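Local coordinates for adenylate kinase (Desulfovibrio gigas, PDB 2XB4), which probably catalyses the reversible transfer of the terminal phosphate of ATP to AMP, giving two ADP, and carries a zinc ion bound by three cysteines and a histidine, at residues E111-M124 and E167-N179. Residues are numbered along the deposited sequence; the frame is centred on the assembly and turned at random.
Sequences EILLPREVAKNRIM and EGAINKRHDIYYN
Arg-116 reaches across to helix 167-177, using NH1 and NH2 directly and NE through a water. With CG anti to the backbone N and the chain extended as far as NE, the group lies over His-174 CB, and its acceptors sit at its edge. NH1 and NH2 both meet the same oxygen, Asp-175 OD1, NH2 at 2.9 Å, which makes this an end-on, single-oxygen salt bridge; the guanidinium and carboxylate planes are 66° apart. NH2 also donates to Asn-171 OD1 (3.1 Å, N-H...O 168°), coming from above the amide carbonyl plane. NE gives its hydrogen to a water 2.6 Å away, which in turn donates to Asn-171 OD1 and is hydrogen-bonded to His-174 ND1. The other imidazole nitrogen, His-174 NE2, bonds the backbone O of Asn-9, beside the predicted ATP-binding loop of this P-loop kinase.

The segments 116-124 and 167-177 run roughly antiparallel, their axes at 145° and 10.9 Å apart at closest approach, helix 116-124 following strand 108-113 of the parallel CORE sheet. Knobs-into-holes packing sets His-174 among Arg-116, Ala-119, Lys-120 and Ile-123, and Lys-120 among Glu-167, Ile-170, Asn-171 and His-174. At the edge of that second hole, the extended Lys-120 chain brings NZ into a salt bridge with Glu-167 OE2 (2.8 Å), on the anti lone pair. Ile-170 CD1 packs against Ile-123 CG2 and Met-124 CG.

At the strand end, Tyr-178 OH donates to Leu-114 O (2.8 Å) from above the carbonyl plane. Its ring is clamped between Tyr-177 CD2 and Arg-116 CB, the latter a CH-pi contact 3.5 Å from the ring centroid. Tyr-177 OH donates to a second water (2.6 Å), whose two hydrogens go to Ile-112 O and Glu-111 OE2; Glu-111 OE1 is hydrogen-bonded to Tyr-202 OH.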
loop_
_atom_site.group_PDB
_atom_site.type_symbol
_atom_site.label_atom_id
_atom_site.label_comp_id
_atom_site.label_asym_id
_atom_site.label_seq_id
_atom_site.Cartn_x
_atom_site.Cartn_y
_atom_site.Cartn_z
ATOM N N GLU A 111 -18.079 22.225 16.194
ATOM C CA GLU A 111 -18.369 21.647 14.894
ATOM C C GLU A 111 -17.378 22.240 13.915
ATOM O O GLU A 111 -17.279 23.473 13.803
ATOM C CB GLU A 111 -19.817 21.944 14.458
ATOM C CG GLU A 111 -20.134 21.396 13.064
ATOM C CD GLU A 111 -21.352 22.085 12.357
ATOM O OE1 GLU A 111 -22.137 22.867 12.968
ATOM O OE2 GLU A 111 -21.483 21.834 11.147
ATOM N N ILE A 112 -16.660 21.379 13.188
ATOM C CA ILE A 112 -15.797 21.850 12.109
ATOM C C ILE A 112 -16.609 21.791 10.792
ATOM O O ILE A 112 -17.102 20.726 10.418
ATOM C CB ILE A 112 -14.533 21.002 11.985
ATOM C CG1 ILE A 112 -13.822 20.972 13.363
ATOM C CG2 ILE A 112 -13.627 21.627 10.830
ATOM C CD1 ILE A 112 -12.703 19.966 13.408
ATOM N N LEU A 113 -16.706 22.932 10.100
ATOM C CA LEU A 113 -17.629 23.133 8.948
ATOM C C LEU A 113 -16.758 23.057 7.737
ATOM O O LEU A 113 -15.724 23.773 7.684
ATOM C CB LEU A 113 -18.220 24.575 8.924
ATOM C CG LEU A 113 -19.492 24.683 9.747
ATOM C CD1 LEU A 113 -19.186 24.630 11.285
ATOM C CD2 LEU A 113 -20.200 25.958 9.374
ATOM N N LEU A 114 -17.186 22.263 6.749
ATOM C CA LEU A 114 -16.487 22.209 5.468
ATOM C C LEU A 114 -17.537 21.740 4.422
ATOM O O LEU A 114 -18.285 20.808 4.713
ATOM C CB LEU A 114 -15.341 21.143 5.639
ATOM C CG LEU A 114 -14.143 21.123 4.737
ATOM C CD1 LEU A 114 -13.385 22.394 5.139
ATOM C CD2 LEU A 114 -13.298 19.991 5.040
ATOM N N PRO A 115 -17.602 22.363 3.222
ATOM C CA PRO A 115 -18.477 21.726 2.259
ATOM C C PRO A 115 -18.040 20.306 1.895
ATOM O O PRO A 115 -16.845 20.005 1.829
ATOM C CB PRO A 115 -18.452 22.670 1.018
ATOM C CG PRO A 115 -17.837 23.968 1.498
ATOM C CD PRO A 115 -17.005 23.617 2.706
ATOM N N ARG A 116 -19.028 19.427 1.726
ATOM C CA ARG A 116 -18.741 18.034 1.397
ATOM C C ARG A 116 -17.792 17.905 0.190
ATOM O O ARG A 116 -16.879 17.108 0.271
ATOM C CB ARG A 116 -20.019 17.252 1.175
ATOM C CG ARG A 116 -19.835 15.898 0.532
ATOM C CD ARG A 116 -21.206 15.240 0.226
ATOM N NE ARG A 116 -20.914 13.874 -0.224
ATOM C CZ ARG A 116 -21.778 12.884 -0.094
ATOM N NH1 ARG A 116 -22.973 13.147 0.449
ATOM N NH2 ARG A 116 -21.465 11.677 -0.535
ATOM N N GLU A 117 -17.928 18.690 -0.889
ATOM C CA GLU A 117 -17.037 18.517 -2.105
ATOM C C GLU A 117 -15.561 18.859 -1.681
ATOM O O GLU A 117 -14.582 18.235 -2.150
ATOM C CB GLU A 117 -17.448 19.382 -3.368
ATOM C CG GLU A 117 -18.771 18.863 -4.008
ATOM C CD GLU A 117 -19.069 19.303 -5.523
ATOM O OE1 GLU A 117 -19.670 20.406 -5.766
ATOM O OE2 GLU A 117 -18.731 18.507 -6.468
ATOM N N VAL A 118 -15.438 19.838 -0.826
ATOM C CA VAL A 118 -14.130 20.271 -0.284
ATOM C C VAL A 118 -13.496 19.155 0.575
ATOM O O VAL A 118 -12.341 18.789 0.384
ATOM C CB VAL A 118 -14.168 21.597 0.436
ATOM C CG1 VAL A 118 -12.790 21.893 1.071
ATOM C CG2 VAL A 118 -14.591 22.771 -0.570
ATOM N N ALA A 119 -14.286 18.617 1.520
ATOM C CA ALA A 119 -13.862 17.488 2.352
ATOM C C ALA A 119 -13.367 16.295 1.460
ATOM O O ALA A 119 -12.305 15.704 1.723
ATOM C CB ALA A 119 -15.024 17.119 3.287
ATOM N N LYS A 120 -14.158 15.903 0.453
ATOM C CA LYS A 120 -13.765 14.744 -0.391
ATOM C C LYS A 120 -12.462 15.065 -1.101
ATOM O O LYS A 120 -11.575 14.219 -1.196
ATOM C CB LYS A 120 -14.913 14.398 -1.377
ATOM C CG LYS A 120 -14.569 13.278 -2.359
ATOM C CD LYS A 120 -15.708 12.959 -3.246
ATOM C CE LYS A 120 -15.271 11.869 -4.160
ATOM N NZ LYS A 120 -16.254 11.712 -5.240
ATOM N N ASN A 121 -12.375 16.240 -1.702
ATOM C CA ASN A 121 -11.122 16.605 -2.395
ATOM C C ASN A 121 -9.898 16.684 -1.497
ATOM O O ASN A 121 -8.817 16.249 -1.863
ATOM C CB ASN A 121 -11.298 17.917 -3.118
ATOM C CG ASN A 121 -12.047 17.721 -4.441
ATOM O OD1 ASN A 121 -11.980 16.652 -5.081
ATOM N ND2 ASN A 121 -12.783 18.711 -4.818
ATOM N N ARG A 122 -10.076 17.183 -0.300
ATOM C CA ARG A 122 -8.947 17.104 0.661
ATOM C C ARG A 122 -8.488 15.681 0.987
ATOM O O ARG A 122 -7.289 15.500 1.225
ATOM C CB ARG A 122 -9.266 17.812 1.950
ATOM C CG ARG A 122 -9.293 19.272 1.761
ATOM C CD ARG A 122 -9.564 20.013 3.054
ATOM N NE ARG A 122 -9.435 21.435 2.680
ATOM C CZ ARG A 122 -8.924 22.387 3.449
ATOM N NH1 ARG A 122 -8.474 22.086 4.658
ATOM N NH2 ARG A 122 -8.831 23.654 2.981
ATOM N N ILE A 123 -9.407 14.706 1.093
ATOM C CA ILE A 123 -8.975 13.348 1.345
ATOM C C ILE A 123 -8.227 12.834 0.081
ATOM O O ILE A 123 -7.151 12.230 0.187
ATOM C CB ILE A 123 -10.177 12.450 1.628
ATOM C CG1 ILE A 123 -10.887 12.895 2.930
ATOM C CG2 ILE A 123 -9.801 10.937 1.649
ATOM C CD1 ILE A 123 -12.406 12.438 3.003
ATOM N N MET A 124 -8.853 12.984 -1.106
ATOM C CA MET A 124 -8.289 12.335 -2.348
ATOM C C MET A 124 -6.993 13.010 -2.739
ATOM O O MET A 124 -6.159 12.384 -3.363
ATOM C CB MET A 124 -9.294 12.458 -3.539
ATOM C CG MET A 124 -10.605 11.712 -3.194
ATOM S SD MET A 124 -11.641 11.557 -4.623
ATOM C CE MET A 124 -10.680 10.484 -5.681
ATOM N N GLU A 167 -13.524 6.297 -3.711
ATOM C CA GLU A 167 -14.636 7.264 -3.681
ATOM C C GLU A 167 -15.949 6.664 -3.186
ATOM O O GLU A 167 -16.730 7.368 -2.589
ATOM C CB GLU A 167 -14.917 7.893 -5.061
ATOM C CG GLU A 167 -13.687 8.517 -5.633
ATOM C CD GLU A 167 -13.947 9.232 -6.974
ATOM O OE1 GLU A 167 -13.341 8.859 -8.004
ATOM O OE2 GLU A 167 -14.754 10.158 -6.962
ATOM N N GLY A 168 -16.206 5.387 -3.440
ATOM C CA GLY A 168 -17.464 4.784 -2.928
ATOM C C GLY A 168 -17.413 4.806 -1.401
ATOM O O GLY A 168 -18.400 5.102 -0.767
ATOM N N ALA A 169 -16.246 4.541 -0.792
ATOM C CA ALA A 169 -16.217 4.452 0.686
ATOM C C ALA A 169 -16.309 5.866 1.306
ATOM O O ALA A 169 -16.922 6.038 2.356
ATOM C CB ALA A 169 -14.924 3.758 1.161
ATOM N N ILE A 170 -15.596 6.831 0.713
ATOM C CA ILE A 170 -15.601 8.225 1.168
ATOM C C ILE A 170 -17.058 8.725 1.117
ATOM O O ILE A 170 -17.566 9.273 2.114
ATOM C CB ILE A 170 -14.685 9.090 0.297
ATOM C CG1 ILE A 170 -13.192 8.758 0.540
ATOM C CG2 ILE A 170 -14.937 10.573 0.565
ATOM C CD1 ILE A 170 -12.363 9.437 -0.582
ATOM N N ASN A 171 -17.745 8.456 -0.015
ATOM C CA ASN A 171 -19.138 8.893 -0.187
ATOM C C ASN A 171 -20.132 8.268 0.781
ATOM O O ASN A 171 -21.067 8.934 1.218
ATOM C CB ASN A 171 -19.612 8.711 -1.630
ATOM C CG ASN A 171 -19.029 9.775 -2.560
ATOM O OD1 ASN A 171 -18.888 10.922 -2.160
ATOM N ND2 ASN A 171 -18.815 9.417 -3.822
ATOM N N LYS A 172 -19.950 7.010 1.143
ATOM C CA LYS A 172 -20.866 6.432 2.073
ATOM C C LYS A 172 -20.641 7.037 3.480
ATOM O O LYS A 172 -21.636 7.254 4.162
ATOM C CB LYS A 172 -20.641 4.944 2.167
ATOM C CG LYS A 172 -21.208 4.271 0.822
ATOM C CD LYS A 172 -20.824 2.863 0.785
ATOM C CE LYS A 172 -21.659 2.162 -0.291
ATOM N NZ LYS A 172 -21.790 0.788 0.246
ATOM N N ARG A 173 -19.395 7.376 3.886
ATOM C CA ARG A 173 -19.246 8.039 5.187
ATOM C C ARG A 173 -19.812 9.485 5.140
ATOM O O ARG A 173 -20.412 9.937 6.136
ATOM C CB ARG A 173 -17.781 8.076 5.664
ATOM C CG ARG A 173 -17.165 6.672 5.932
ATOM C CD ARG A 173 -15.696 6.812 6.321
ATOM N NE ARG A 173 -15.064 5.545 6.064
ATOM C CZ ARG A 173 -14.238 5.195 5.047
ATOM N NH1 ARG A 173 -13.713 6.045 4.109
ATOM N NH2 ARG A 173 -13.849 3.921 5.044
ATOM N N HIS A 174 -19.640 10.183 3.997
ATOM C CA HIS A 174 -20.175 11.579 3.882
ATOM C C HIS A 174 -21.701 11.607 3.769
ATOM O O HIS A 174 -22.395 12.548 4.336
ATOM C CB HIS A 174 -19.518 12.271 2.677
ATOM C CG HIS A 174 -18.151 12.826 2.969
ATOM N ND1 HIS A 174 -17.312 13.295 1.979
ATOM C CD2 HIS A 174 -17.491 13.026 4.135
ATOM C CE1 HIS A 174 -16.159 13.695 2.514
ATOM N NE2 HIS A 174 -16.235 13.519 3.824
ATOM N N ASP A 175 -22.266 10.579 3.118
ATOM C CA ASP A 175 -23.705 10.342 3.173
ATOM C C ASP A 175 -24.260 10.370 4.559
ATOM O O ASP A 175 -25.246 11.080 4.814
ATOM C CB ASP A 175 -24.122 9.038 2.468
ATOM C CG ASP A 175 -24.094 9.159 0.933
ATOM O OD1 ASP A 175 -23.889 10.256 0.354
ATOM O OD2 ASP A 175 -24.272 8.118 0.309
ATOM N N ILE A 176 -23.606 9.696 5.501
ATOM C CA ILE A 176 -24.118 9.695 6.835
ATOM C C ILE A 176 -23.809 11.049 7.486
ATOM O O ILE A 176 -24.677 11.640 8.120
ATOM C CB ILE A 176 -23.474 8.570 7.675
ATOM C CG1 ILE A 176 -23.958 7.202 7.122
ATOM C CG2 ILE A 176 -23.837 8.715 9.205
ATOM C CD1 ILE A 176 -22.889 6.013 7.500
ATOM N N TYR A 177 -22.565 11.531 7.338
ATOM C CA TYR A 177 -22.173 12.771 8.071
ATOM C C TYR A 177 -23.093 13.937 7.611
ATOM O O TYR A 177 -23.706 14.687 8.441
ATOM C CB TYR A 177 -20.698 13.155 7.833
ATOM C CG TYR A 177 -20.372 14.375 8.723
ATOM C CD1 TYR A 177 -20.083 14.187 10.088
ATOM C CD2 TYR A 177 -20.544 15.701 8.249
ATOM C CE1 TYR A 177 -19.888 15.264 10.944
ATOM C CE2 TYR A 177 -20.347 16.815 9.084
ATOM C CZ TYR A 177 -20.014 16.575 10.437
ATOM O OH TYR A 177 -19.824 17.645 11.293
ATOM N N TYR A 178 -23.305 14.031 6.290
ATOM C CA TYR A 178 -23.970 15.260 5.800
ATOM C C TYR A 178 -25.498 15.170 5.729
ATOM O O TYR A 178 -26.161 16.110 5.288
ATOM C CB TYR A 178 -23.413 15.643 4.434
ATOM C CG TYR A 178 -22.014 16.283 4.538
ATOM C CD1 TYR A 178 -21.863 17.687 4.662
ATOM C CD2 TYR A 178 -20.868 15.488 4.470
ATOM C CE1 TYR A 178 -20.572 18.296 4.780
ATOM C CE2 TYR A 178 -19.548 16.036 4.532
ATOM C CZ TYR A 178 -19.402 17.456 4.713
ATOM O OH TYR A 178 -18.162 18.057 4.712
ATOM N N ASN A 179 -26.038 14.065 6.231
ATOM C CA ASN A 179 -27.493 13.801 6.260
ATOM C C ASN A 179 -28.101 14.752 7.319
ATOM O O ASN A 179 -27.904 14.580 8.569
ATOM C CB ASN A 179 -27.669 12.280 6.543
ATOM C CG ASN A 179 -29.072 11.885 6.892
ATOM O OD1 ASN A 179 -30.009 12.693 6.870
ATOM N ND2 ASN A 179 -29.212 10.619 7.330
HETATM O O HOH W 1 -19.658 19.971 10.058
HETATM O O HOH W 2 -18.391 13.233 -0.711
#